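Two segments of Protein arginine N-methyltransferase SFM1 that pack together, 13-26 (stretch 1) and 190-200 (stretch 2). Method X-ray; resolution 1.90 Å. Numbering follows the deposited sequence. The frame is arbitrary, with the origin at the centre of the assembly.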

# COMPACT_ATOMS: atom_id res chain seq x y z
N SER A 13 -0.64 1.27 1.21
CA SER A 13 -0.61 0.24 2.24
C SER A 13 -1.28 0.75 3.51
O SER A 13 -1.40 1.96 3.72
CB SER A 13 0.82 -0.16 2.54
OG SER A 13 1.48 0.91 3.18
N GLU A 14 -1.72 -0.16 4.37
CA GLU A 14 -2.43 0.25 5.57
C GLU A 14 -1.55 1.13 6.45
O GLU A 14 -2.02 2.14 6.98
CB GLU A 14 -2.93 -0.98 6.34
CG GLU A 14 -3.73 -0.66 7.59
CD GLU A 14 -5.03 0.10 7.31
OE1 GLU A 14 -5.51 0.11 6.16
OE2 GLU A 14 -5.57 0.69 8.28
N TRP A 15 -0.26 0.79 6.57
CA TRP A 15 0.59 1.60 7.44
C TRP A 15 0.80 2.99 6.84
O TRP A 15 0.85 3.98 7.59
CB TRP A 15 1.95 0.92 7.71
CG TRP A 15 2.87 0.71 6.53
CD1 TRP A 15 2.99 -0.42 5.76
CD2 TRP A 15 3.84 1.64 6.03
NE1 TRP A 15 3.96 -0.24 4.80
CE2 TRP A 15 4.50 1.02 4.95
CE3 TRP A 15 4.20 2.95 6.38
CZ2 TRP A 15 5.51 1.65 4.22
CZ3 TRP A 15 5.22 3.58 5.66
CH2 TRP A 15 5.85 2.93 4.59
N VAL A 16 0.87 3.09 5.51
CA VAL A 16 0.97 4.40 4.85
C VAL A 16 -0.30 5.23 5.07
O VAL A 16 -0.24 6.45 5.31
CB VAL A 16 1.23 4.24 3.33
CG1 VAL A 16 0.92 5.52 2.59
CG2 VAL A 16 2.66 3.80 3.05
N ILE A 17 -1.45 4.59 5.01
CA ILE A 17 -2.71 5.30 5.27
C ILE A 17 -2.73 5.85 6.70
O ILE A 17 -3.14 6.98 6.94
CB ILE A 17 -3.93 4.39 5.03
CG1 ILE A 17 -4.04 4.06 3.54
CG2 ILE A 17 -5.22 5.07 5.54
CD1 ILE A 17 -5.08 2.94 3.21
N LEU A 18 -2.25 5.05 7.65
CA LEU A 18 -2.20 5.53 9.02
C LEU A 18 -1.23 6.69 9.15
O LEU A 18 -1.53 7.67 9.86
CB LEU A 18 -1.82 4.40 9.98
CG LEU A 18 -2.81 3.23 10.03
CD1 LEU A 18 -2.32 2.19 11.06
CD2 LEU A 18 -4.20 3.73 10.40
N GLU A 19 -0.07 6.60 8.49
CA GLU A 19 0.91 7.70 8.55
C GLU A 19 0.39 8.96 7.90
O GLU A 19 0.51 10.05 8.48
CB GLU A 19 2.23 7.28 7.92
CG GLU A 19 2.93 6.21 8.76
CD GLU A 19 4.42 6.04 8.45
OE1 GLU A 19 4.91 6.61 7.44
OE2 GLU A 19 5.08 5.34 9.25
N TYR A 20 -0.17 8.84 6.70
CA TYR A 20 -0.74 10.03 6.04
C TYR A 20 -1.88 10.64 6.86
O TYR A 20 -2.00 11.87 6.93
CB TYR A 20 -1.26 9.68 4.64
CG TYR A 20 -0.17 9.41 3.62
CD1 TYR A 20 1.18 9.61 3.91
CD2 TYR A 20 -0.50 8.98 2.34
CE1 TYR A 20 2.16 9.36 2.96
CE2 TYR A 20 0.46 8.72 1.40
CZ TYR A 20 1.78 8.92 1.69
OH TYR A 20 2.70 8.66 0.71
N SER A 21 -2.71 9.80 7.48
CA SER A 21 -3.80 10.29 8.31
C SER A 21 -3.26 11.10 9.47
O SER A 21 -3.81 12.15 9.80
CB SER A 21 -4.66 9.15 8.85
OG SER A 21 -5.27 8.44 7.79
N GLN A 22 -2.19 10.61 10.09
CA GLN A 22 -1.59 11.31 11.22
C GLN A 22 -1.03 12.66 10.77
O GLN A 22 -1.19 13.68 11.45
CB GLN A 22 -0.48 10.46 11.86
CG GLN A 22 0.17 11.10 13.08
CD GLN A 22 -0.58 10.82 14.36
OE1 GLN A 22 -1.76 10.45 14.35
NE2 GLN A 22 0.12 10.98 15.49
N ILE A 23 -0.38 12.67 9.61
CA ILE A 23 0.16 13.93 9.06
C ILE A 23 -0.96 14.95 8.82
O ILE A 23 -0.84 16.12 9.22
CB ILE A 23 0.94 13.65 7.75
CG1 ILE A 23 2.22 12.87 8.09
CG2 ILE A 23 1.26 14.95 7.01
CD1 ILE A 23 2.89 12.16 6.89
N LEU A 24 -2.04 14.51 8.19
CA LEU A 24 -3.18 15.39 7.94
C LEU A 24 -3.78 15.94 9.23
O LEU A 24 -4.15 17.11 9.29
CB LEU A 24 -4.26 14.65 7.13
CG LEU A 24 -3.88 14.35 5.68
CD1 LEU A 24 -4.77 13.24 5.08
CD2 LEU A 24 -4.00 15.63 4.83
N ARG A 25 -3.87 15.11 10.26
CA ARG A 25 -4.42 15.58 11.53
C ARG A 25 -3.48 16.60 12.16
O ARG A 25 -3.93 17.54 12.82
CB ARG A 25 -4.67 14.41 12.50
CG ARG A 25 -5.96 13.63 12.17
CD ARG A 25 -6.27 12.56 13.21
NE ARG A 25 -5.21 11.57 13.28
CZ ARG A 25 -5.26 10.36 12.74
NH1 ARG A 25 -6.35 9.95 12.09
NH2 ARG A 25 -4.23 9.54 12.86
N GLU A 26 -2.17 16.42 11.95
CA GLU A 26 -1.20 17.33 12.54
C GLU A 26 -1.09 18.67 11.79
O GLU A 26 -1.23 19.73 12.41
CB GLU A 26 0.19 16.70 12.60
CG GLU A 26 1.17 17.59 13.36
CD GLU A 26 2.61 17.08 13.33
OE1 GLU A 26 2.86 15.96 12.85
OE2 GLU A 26 3.50 17.82 13.77
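Stretch 2 190-200: PILPEGMLDLI

Stretch 2 runs back along the helix of residues 14-26. Residues before Met196 are extended or turn-like, with phi/psi of -115/154 at Leu192, -56/149 at Pro193 and -51/135 at Glu194; Gly195, at 87/-16, is the N-cap of a helix that begins at Met196 and continues beyond Ile200. The N-to-C directions of the two helices differ by 165° (signed crossing angle -165°), so they are nearly antiparallel, and their axes approach to 10.5 Å. The register agrees: Pro193 lies nearest Gln22, CA to CA 5.2 Å, whereas Leu199 reaches back to Trp15 and Glu14. Together the stretches bury 540 Å², with Leu18, Glu194, Gln22 and Pro193 covered most.

Leu18 (chi1 m, chi2 t) points toward stretch 2 and has 79 Å² covered, the largest share. Its CD2 lies 3.7 Å from Glu194 O and its CD1 3.6 Å from Gly195 O, placing the side chain against the backbone where the second helix starts. Leu18 CD1 also meets Leu199 CD2 at 4.0 Å, and Leu18 CB lies 4.3 Å from Met196 CE. Gly195 fits closely here: an ideal CB would stand 3.4 Å from Leu18 CD2, and its backbone angles would also jam that atom against the preceding carbonyl oxygen.

Glu194, with 69 Å² covered, is held through both backbone and side chain. Its N donates a weak hydrogen bond to Gln22 OE1 (3.3 Å, 160°), the same oxygen that accepts from Arg25 NH2 at 3.0 Å and 180°. Arg25 in turn has Glu194 CG over one guanidinium face. The salt bridge from Arg25 NH1 to Glu194 OE1 is long, 3.8 Å, and because the oxygen lies well out of the guanidinium plane, it rests on charge alone. One water ties the corner together, donating to Leu18 O (2.8 Å) and Glu194 O (2.9 Å) and accepting from Arg25 NH2 (2.6 Å).

Gln22 and Pro193, each with 62 Å² covered, pack directly: Gln22 CD is 3.5 Å from Pro193 CA, and Gln22 CB is 3.7 Å from Pro193 CB. Pro193 CB also approaches Leu18 O at 3.5 Å, while its CG lies 3.9 Å from Glu19 CG.

Beyond this turn the contact becomes largely apolar. The CB of Met196 points sideways, but the end of its side chain comes nearer, bringing CE to 3.6 Å from Trp15 O and 3.7 Å from Glu19 CG. Leu199 points toward stretch 1, its CD2 3.7 Å from Trp15 CB and its CD1 3.9 Å from Glu14 CG.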

# COMPACT_ATOMS: atom_id res chain seq x y z
N PRO A 190 7.46 6.83 22.30
CA PRO A 190 7.56 7.29 20.92
C PRO A 190 6.17 7.65 20.37
O PRO A 190 5.17 6.99 20.67
CB PRO A 190 8.19 6.09 20.19
CG PRO A 190 7.78 4.88 21.02
CD PRO A 190 7.76 5.38 22.45
N ILE A 191 6.11 8.73 19.60
CA ILE A 191 4.85 9.16 19.01
C ILE A 191 4.62 8.40 17.72
O ILE A 191 5.39 8.55 16.77
CB ILE A 191 4.84 10.68 18.75
CG1 ILE A 191 4.94 11.43 20.08
CG2 ILE A 191 3.59 11.10 17.96
CD1 ILE A 191 5.20 12.94 19.92
N LEU A 192 3.56 7.60 17.71
CA LEU A 192 3.17 6.81 16.53
C LEU A 192 1.82 7.29 16.02
O LEU A 192 1.02 7.79 16.80
CB LEU A 192 3.06 5.32 16.88
CG LEU A 192 4.22 4.48 17.41
CD1 LEU A 192 4.00 3.00 17.11
CD2 LEU A 192 5.53 4.92 16.86
N PRO A 193 1.55 7.11 14.71
CA PRO A 193 0.21 7.41 14.19
C PRO A 193 -0.85 6.64 14.96
O PRO A 193 -0.57 5.53 15.43
CB PRO A 193 0.28 6.92 12.73
CG PRO A 193 1.74 7.04 12.38
CD PRO A 193 2.47 6.66 13.66
N GLU A 194 -2.05 7.20 15.09
CA GLU A 194 -3.16 6.44 15.63
C GLU A 194 -3.25 5.11 14.88
O GLU A 194 -3.14 5.09 13.65
CB GLU A 194 -4.47 7.22 15.53
CG GLU A 194 -4.47 8.53 16.32
CD GLU A 194 -5.81 9.27 16.27
OE1 GLU A 194 -6.78 8.75 15.67
OE2 GLU A 194 -5.89 10.38 16.84
N GLY A 195 -3.43 4.01 15.61
CA GLY A 195 -3.61 2.73 14.97
C GLY A 195 -2.34 1.97 14.62
O GLY A 195 -2.39 0.78 14.33
N MET A 196 -1.19 2.64 14.63
CA MET A 196 0.04 1.97 14.20
C MET A 196 0.50 0.89 15.19
O MET A 196 0.90 -0.20 14.78
CB MET A 196 1.18 2.96 13.97
CG MET A 196 2.47 2.29 13.40
SD MET A 196 2.28 1.63 11.71
CE MET A 196 2.25 3.15 10.77
N LEU A 197 0.44 1.17 16.49
CA LEU A 197 0.86 0.14 17.45
C LEU A 197 -0.04 -1.09 17.32
O LEU A 197 0.43 -2.24 17.41
CB LEU A 197 0.84 0.68 18.88
CG LEU A 197 1.38 -0.29 19.95
CD1 LEU A 197 2.79 -0.77 19.58
CD2 LEU A 197 1.39 0.37 21.32
N ASP A 198 -1.34 -0.86 17.10
CA ASP A 198 -2.26 -1.96 16.84
C ASP A 198 -1.84 -2.76 15.62
O ASP A 198 -1.92 -3.99 15.63
CB ASP A 198 -3.69 -1.46 16.62
CG ASP A 198 -4.39 -1.10 17.91
OD1 ASP A 198 -3.85 -1.39 18.99
OD2 ASP A 198 -5.49 -0.51 17.83
N LEU A 199 -1.43 -2.07 14.56
CA LEU A 199 -0.99 -2.75 13.34
C LEU A 199 0.29 -3.56 13.62
O LEU A 199 0.44 -4.68 13.12
CB LEU A 199 -0.74 -1.73 12.22
CG LEU A 199 -0.74 -2.23 10.78
CD1 LEU A 199 -2.12 -2.79 10.43
CD2 LEU A 199 -0.35 -1.12 9.82
N ILE A 200 1.19 -2.99 14.41
CA ILE A 200 2.42 -3.71 14.76
C ILE A 200 2.08 -4.96 15.56
O ILE A 200 2.63 -6.05 15.32
CB ILE A 200 3.39 -2.82 15.56
CG1 ILE A 200 3.87 -1.66 14.69
CG2 ILE A 200 4.60 -3.64 16.02
CD1 ILE A 200 4.69 -0.61 15.46
O HOH W 1 -3.40 7.31 11.87